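Uncharacterized protein (Corynebacterium glutamicum, PDB 2NSF) catalyses, as a zinc-binding enzyme, the mycothiol-dependent isomerization of maleylpyruvate. Local coordinates at residues A[132-146]-A[151-163]. Sequence-based numbering, arbitrary orientation.
Sequences WRETSEDAWSHEVLT and TVPASETLWMRSR. With SO4 (sulfate ion), chain B.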
loop_
_atom_site.group_PDB
_atom_site.type_symbol
_atom_site.label_atom_id
_atom_site.label_comp_id
_atom_site.label_asym_id
_atom_site.label_seq_id
_atom_site.Cartn_x
_atom_site.Cartn_y
_atom_site.Cartn_z
ATOM N N TRP A 132 9.238 10.446 -11.720
ATOM C CA TRP A 132 10.005 9.216 -11.880
ATOM C C TRP A 132 10.762 9.182 -13.204
ATOM O O TRP A 132 11.936 8.811 -13.241
ATOM C CB TRP A 132 9.091 7.988 -11.795
ATOM C CG TRP A 132 8.625 7.661 -10.411
ATOM C CD1 TRP A 132 9.298 7.889 -9.243
ATOM C CD2 TRP A 132 7.426 6.966 -10.052
ATOM N NE1 TRP A 132 8.593 7.377 -8.181
ATOM C CE2 TRP A 132 7.438 6.803 -8.649
ATOM C CE3 TRP A 132 6.337 6.461 -10.782
ATOM C CZ2 TRP A 132 6.409 6.153 -7.956
ATOM C CZ3 TRP A 132 5.309 5.814 -10.093
ATOM C CH2 TRP A 132 5.355 5.667 -8.694
ATOM N N ARG A 133 10.093 9.564 -14.285
ATOM C CA ARG A 133 10.719 9.556 -15.604
ATOM C C ARG A 133 11.934 10.474 -15.703
ATOM O O ARG A 133 12.888 10.172 -16.422
ATOM C CB ARG A 133 9.712 9.953 -16.690
ATOM C CG ARG A 133 8.569 8.974 -16.896
ATOM C CD ARG A 133 8.034 9.058 -18.322
ATOM N NE ARG A 133 7.830 10.436 -18.760
ATOM C CZ ARG A 133 7.382 10.783 -19.964
ATOM N NH1 ARG A 133 7.088 9.849 -20.861
ATOM N NH2 ARG A 133 7.232 12.063 -20.273
ATOM N N GLU A 134 11.907 11.588 -14.980
ATOM C CA GLU A 134 13.014 12.538 -15.033
ATOM C C GLU A 134 14.065 12.349 -13.945
ATOM O O GLU A 134 14.992 13.155 -13.826
ATOM C CB GLU A 134 12.471 13.969 -14.991
ATOM C CG GLU A 134 11.379 14.227 -16.024
ATOM C CD GLU A 134 10.995 15.691 -16.128
ATOM O OE1 GLU A 134 11.030 16.394 -15.100
ATOM O OE2 GLU A 134 10.640 16.136 -17.240
ATOM N N THR A 135 13.933 11.286 -13.160
ATOM C CA THR A 135 14.879 11.004 -12.085
ATOM C C THR A 135 16.191 10.455 -12.640
ATOM O O THR A 135 16.193 9.545 -13.471
ATOM C CB THR A 135 14.283 9.992 -11.079
ATOM O OG1 THR A 135 13.174 10.595 -10.405
ATOM C CG2 THR A 135 15.326 9.566 -10.048
ATOM N N SER A 136 17.305 11.016 -12.176
ATOM C CA SER A 136 18.621 10.586 -12.634
ATOM C C SER A 136 19.020 9.257 -12.006
ATOM O O SER A 136 18.489 8.864 -10.967
ATOM C CB SER A 136 19.678 11.642 -12.297
ATOM O OG SER A 136 19.815 11.801 -10.897
ATOM N N GLU A 137 19.962 8.575 -12.647
ATOM C CA GLU A 137 20.447 7.289 -12.168
ATOM C C GLU A 137 20.904 7.353 -10.711
ATOM O O GLU A 137 20.498 6.528 -9.893
ATOM C CB GLU A 137 21.599 6.807 -13.058
ATOM C CG GLU A 137 22.284 5.546 -12.557
ATOM C CD GLU A 137 22.317 4.445 -13.599
ATOM O OE1 GLU A 137 21.237 4.091 -14.120
ATOM O OE2 GLU A 137 23.418 3.931 -13.892
ATOM N N ASP A 138 21.741 8.333 -10.387
ATOM C CA ASP A 138 22.237 8.472 -9.020
ATOM C C ASP A 138 21.126 8.779 -8.022
ATOM O O ASP A 138 21.135 8.273 -6.902
ATOM C CB ASP A 138 23.299 9.573 -8.933
ATOM C CG ASP A 138 24.502 9.303 -9.819
ATOM O OD1 ASP A 138 24.736 8.128 -10.177
ATOM O OD2 ASP A 138 25.224 10.272 -10.145
ATOM N N ALA A 139 20.171 9.609 -8.430
ATOM C CA ALA A 139 19.069 9.994 -7.554
ATOM C C ALA A 139 18.239 8.809 -7.069
ATOM O O ALA A 139 17.701 8.835 -5.959
ATOM C CB ALA A 139 18.170 11.007 -8.262
ATOM N N TRP A 140 18.137 7.768 -7.890
ATOM C CA TRP A 140 17.358 6.597 -7.505
ATOM C C TRP A 140 17.859 5.949 -6.214
ATOM O O TRP A 140 17.088 5.313 -5.500
ATOM C CB TRP A 140 17.337 5.563 -8.638
ATOM C CG TRP A 140 16.348 5.871 -9.731
ATOM C CD1 TRP A 140 16.629 6.155 -11.039
ATOM C CD2 TRP A 140 14.920 5.911 -9.609
ATOM N NE1 TRP A 140 15.463 6.365 -11.739
ATOM C CE2 TRP A 140 14.398 6.221 -10.886
ATOM C CE3 TRP A 140 14.030 5.715 -8.544
ATOM C CZ2 TRP A 140 13.023 6.341 -11.128
ATOM C CZ3 TRP A 140 12.657 5.833 -8.784
ATOM C CH2 TRP A 140 12.172 6.142 -10.067
ATOM N N SER A 141 19.142 6.116 -5.903
ATOM C CA SER A 141 19.699 5.526 -4.689
ATOM C C SER A 141 19.898 6.528 -3.550
ATOM O O SER A 141 20.419 6.182 -2.488
ATOM C CB SER A 141 21.026 4.830 -4.999
ATOM O OG SER A 141 21.976 5.752 -5.497
ATOM N N HIS A 142 19.476 7.770 -3.769
ATOM C CA HIS A 142 19.606 8.808 -2.752
ATOM C C HIS A 142 18.741 8.438 -1.547
ATOM O O HIS A 142 17.591 8.029 -1.706
ATOM C CB HIS A 142 19.165 10.154 -3.334
ATOM C CG HIS A 142 19.513 11.330 -2.475
ATOM N ND1 HIS A 142 18.933 11.555 -1.247
ATOM C CD2 HIS A 142 20.391 12.342 -2.670
ATOM C CE1 HIS A 142 19.439 12.657 -0.719
ATOM N NE2 HIS A 142 20.325 13.153 -1.562
ATOM N N GLU A 143 19.289 8.574 -0.344
ATOM C CA GLU A 143 18.544 8.231 0.860
ATOM C C GLU A 143 17.504 9.272 1.236
ATOM O O GLU A 143 17.783 10.469 1.261
ATOM C CB GLU A 143 19.483 8.033 2.053
ATOM C CG GLU A 143 20.494 6.919 1.888
ATOM C CD GLU A 143 21.031 6.436 3.221
ATOM O OE1 GLU A 143 21.220 7.280 4.124
ATOM O OE2 GLU A 143 21.267 5.218 3.364
ATOM N N VAL A 144 16.303 8.793 1.533
ATOM C CA VAL A 144 15.200 9.651 1.927
ATOM C C VAL A 144 14.503 8.990 3.108
ATOM O O VAL A 144 14.790 7.838 3.445
ATOM C CB VAL A 144 14.199 9.839 0.762
ATOM C CG1 VAL A 144 14.887 10.550 -0.398
ATOM C CG2 VAL A 144 13.664 8.483 0.308
ATOM N N LEU A 145 13.590 9.715 3.738
ATOM C CA LEU A 145 12.883 9.185 4.892
ATOM C C LEU A 145 11.403 9.007 4.587
ATOM O O LEU A 145 10.780 9.885 3.990
ATOM C CB LEU A 145 13.051 10.134 6.082
ATOM C CG LEU A 145 12.834 9.557 7.482
ATOM C CD1 LEU A 145 13.937 8.551 7.788
ATOM C CD2 LEU A 145 12.846 10.675 8.514
ATOM N N THR A 146 10.845 7.867 4.985
ATOM C CA THR A 146 9.424 7.611 4.769
ATOM C C THR A 146 8.675 8.292 5.906
ATOM O O THR A 146 9.287 8.728 6.884
ATOM C CB THR A 146 9.083 6.106 4.810
ATOM O OG1 THR A 146 9.168 5.630 6.158
ATOM C CG2 THR A 146 10.037 5.314 3.932
ATOM N N THR A 151 14.620 4.848 6.721
ATOM C CA THR A 151 15.627 5.422 5.851
ATOM C C THR A 151 15.796 4.471 4.671
ATOM O O THR A 151 16.303 3.356 4.814
ATOM C CB THR A 151 16.956 5.624 6.614
ATOM O OG1 THR A 151 16.752 6.571 7.667
ATOM C CG2 THR A 151 18.032 6.156 5.690
ATOM N N VAL A 152 15.351 4.927 3.505
ATOM C CA VAL A 152 15.380 4.115 2.299
ATOM C C VAL A 152 15.850 4.871 1.066
ATOM O O VAL A 152 15.888 6.105 1.054
ATOM C CB VAL A 152 13.957 3.590 1.993
ATOM C CG1 VAL A 152 13.403 2.830 3.187
ATOM C CG2 VAL A 152 13.039 4.769 1.668
ATOM N N PRO A 153 16.232 4.140 0.006
ATOM C CA PRO A 153 16.674 4.818 -1.215
ATOM C C PRO A 153 15.407 5.379 -1.875
ATOM O O PRO A 153 14.312 4.860 -1.650
ATOM C CB PRO A 153 17.313 3.694 -2.025
ATOM C CG PRO A 153 16.527 2.486 -1.602
ATOM C CD PRO A 153 16.397 2.678 -0.110
ATOM N N ALA A 154 15.552 6.431 -2.674
ATOM C CA ALA A 154 14.402 7.052 -3.337
ATOM C C ALA A 154 13.580 6.055 -4.150
ATOM O O ALA A 154 12.369 6.220 -4.307
ATOM C CB ALA A 154 14.872 8.191 -4.230
ATOM N N SER A 155 14.242 5.026 -4.670
ATOM C CA SER A 155 13.573 4.001 -5.461
ATOM C C SER A 155 12.454 3.324 -4.679
ATOM O O SER A 155 11.564 2.710 -5.265
ATOM C CB SER A 155 14.587 2.949 -5.917
ATOM O OG SER A 155 15.329 2.469 -4.816
ATOM N N GLU A 156 12.508 3.433 -3.356
ATOM C CA GLU A 156 11.493 2.835 -2.493
ATOM C C GLU A 156 10.103 3.386 -2.820
ATOM O O GLU A 156 9.098 2.739 -2.532
ATOM C CB GLU A 156 11.814 3.116 -1.023
ATOM C CG GLU A 156 11.037 2.275 -0.012
ATOM C CD GLU A 156 11.669 0.909 0.224
ATOM O OE1 GLU A 156 12.772 0.666 -0.310
ATOM O OE2 GLU A 156 11.067 0.086 0.950
ATOM N N THR A 157 10.045 4.575 -3.417
ATOM C CA THR A 157 8.751 5.173 -3.752
ATOM C C THR A 157 7.989 4.319 -4.757
ATOM O O THR A 157 6.764 4.363 -4.808
ATOM C CB THR A 157 8.897 6.598 -4.336
ATOM O OG1 THR A 157 9.648 6.548 -5.555
ATOM C CG2 THR A 157 9.593 7.517 -3.337
ATOM N N LEU A 158 8.712 3.548 -5.562
ATOM C CA LEU A 158 8.059 2.683 -6.538
ATOM C C LEU A 158 7.294 1.597 -5.782
ATOM O O LEU A 158 6.173 1.240 -6.145
ATOM C CB LEU A 158 9.098 2.054 -7.470
ATOM C CG LEU A 158 9.890 3.035 -8.345
ATOM C CD1 LEU A 158 11.034 2.298 -9.016
ATOM C CD2 LEU A 158 8.973 3.679 -9.383
ATOM N N TRP A 159 7.906 1.082 -4.721
ATOM C CA TRP A 159 7.280 0.050 -3.899
ATOM C C TRP A 159 6.162 0.667 -3.064
ATOM O O TRP A 159 5.057 0.128 -2.971
ATOM C CB TRP A 159 8.319 -0.585 -2.968
ATOM C CG TRP A 159 7.717 -1.368 -1.823
ATOM C CD1 TRP A 159 7.893 -1.130 -0.491
ATOM C CD2 TRP A 159 6.841 -2.501 -1.914
ATOM N NE1 TRP A 159 7.183 -2.040 0.256
ATOM C CE2 TRP A 159 6.528 -2.895 -0.593
ATOM C CE3 TRP A 159 6.289 -3.225 -2.982
ATOM C CZ2 TRP A 159 5.688 -3.979 -0.306
ATOM C CZ3 TRP A 159 5.450 -4.309 -2.696
ATOM C CH2 TRP A 159 5.161 -4.672 -1.370
ATOM N N MET A 160 6.456 1.806 -2.454
ATOM C CA MET A 160 5.469 2.477 -1.618
ATOM C C MET A 160 4.203 2.803 -2.400
ATOM O O MET A 160 3.094 2.585 -1.913
ATOM C CB MET A 160 6.074 3.751 -1.030
ATOM C CG MET A 160 7.216 3.480 -0.067
ATOM S SD MET A 160 8.231 4.938 0.219
ATOM C CE MET A 160 7.237 5.807 1.398
ATOM N N ARG A 161 4.361 3.320 -3.610
ATOM C CA ARG A 161 3.188 3.649 -4.413
ATOM C C ARG A 161 2.444 2.373 -4.804
ATOM O O ARG A 161 1.213 2.344 -4.796
ATOM C CB ARG A 161 3.587 4.432 -5.662
ATOM C CG ARG A 161 2.395 4.902 -6.501
ATOM C CD ARG A 161 1.462 5.819 -5.704
ATOM N NE ARG A 161 0.425 6.396 -6.557
ATOM C CZ ARG A 161 -0.593 7.128 -6.112
ATOM N NH1 ARG A 161 -0.724 7.378 -4.815
ATOM N NH2 ARG A 161 -1.487 7.607 -6.968
ATOM N N SER A 162 3.184 1.321 -5.138
ATOM C CA SER A 162 2.559 0.054 -5.511
ATOM C C SER A 162 1.667 -0.476 -4.386
ATOM O O SER A 162 0.561 -0.955 -4.644
ATOM C CB SER A 162 3.625 -0.991 -5.868
ATOM O OG SER A 162 4.296 -0.649 -7.074
ATOM N N ARG A 163 2.138 -0.408 -3.139
ATOM C CA ARG A 163 1.326 -0.879 -2.016
ATOM C C ARG A 163 -0.002 -0.132 -1.994
ATOM O O ARG A 163 -1.065 -0.717 -1.790
ATOM C CB ARG A 163 2.016 -0.628 -0.668
ATOM C CG ARG A 163 3.290 -1.389 -0.424
ATOM C CD ARG A 163 3.776 -1.154 1.006
ATOM N NE ARG A 163 3.822 0.272 1.337
ATOM C CZ ARG A 163 4.679 0.809 2.198
ATOM N NH1 ARG A 163 5.561 0.036 2.823
ATOM N NH2 ARG A 163 4.672 2.119 2.417
HETATM S S SO4 B . 6.885 2.662 5.342
HETATM O O1 SO4 B . 8.045 3.228 6.056
HETATM O O2 SO4 B . 6.223 3.711 4.557
HETATM O O3 SO4 B . 5.939 2.121 6.326
HETATM O O4 SO4 B . 7.336 1.595 4.433
HETATM O O HOH W 1 18.063 2.115 -5.416
#
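Trp-132, in the last turn of helix 114-133, meets Thr-157 and Leu-158 of helix 156-171; between these two helices the chain forms an antiparallel beta hairpin of strands 143-145 and 151-153, within the helical N-terminal domain of the isomerase. The indole NE1 donates to Thr-157 OG1 at 2.9 Å, the hydroxyl lying 19° out of the ring plane. That hydroxyl in turn donates to Ala-154 O, so OG1 is both acceptor and donor; the same carbonyl also takes the N-H of Thr-157. Leu-158 CD2 sits over the centre of the Trp-132 six-membered ring, 3.7 Å from its centroid, a CH-pi contact, while Arg-161 CB and CG lie against CH2 at the edge of the ring. Beyond CG, Arg-161 leads away, and its NH1 bonds Val-73 O and Asn-76 OD1, near the zinc ligand Glu-164.

Leu-158 CD1 lies 3.9 Å from Trp-140 CZ3, so the leucine fork packs between the two indoles, and Ser-155 CA meets the Trp-140 edge at CE3. Trp-140 O accepts from Ser-155 N, and His-142 O accepts from Ala-154 N, tying the chain ahead of the hairpin to the type I turn 153-156 that leads into the second helix.

In the hairpin, Val-144 and Val-152 form the hydrogen-bonded pair: Val-144 N reaches Val-152 O at 2.8 Å and Val-152 N returns the bond to Val-144 O at 3.0 Å. Their CG2 methyls lie 4.0 Å apart on the buried face, whereas Leu-145 and Thr-151 share the exposed one.

Thr-146 ends the segment with its two branches divided. Its CG2 packs on Val-152 CG2 and Met-160 CE. With chi1 at 72°, OG1 is turned to a bound sulfate, also held by Arg-150 and Arg-163, and donates to sulfate O1 at 2.7 Å.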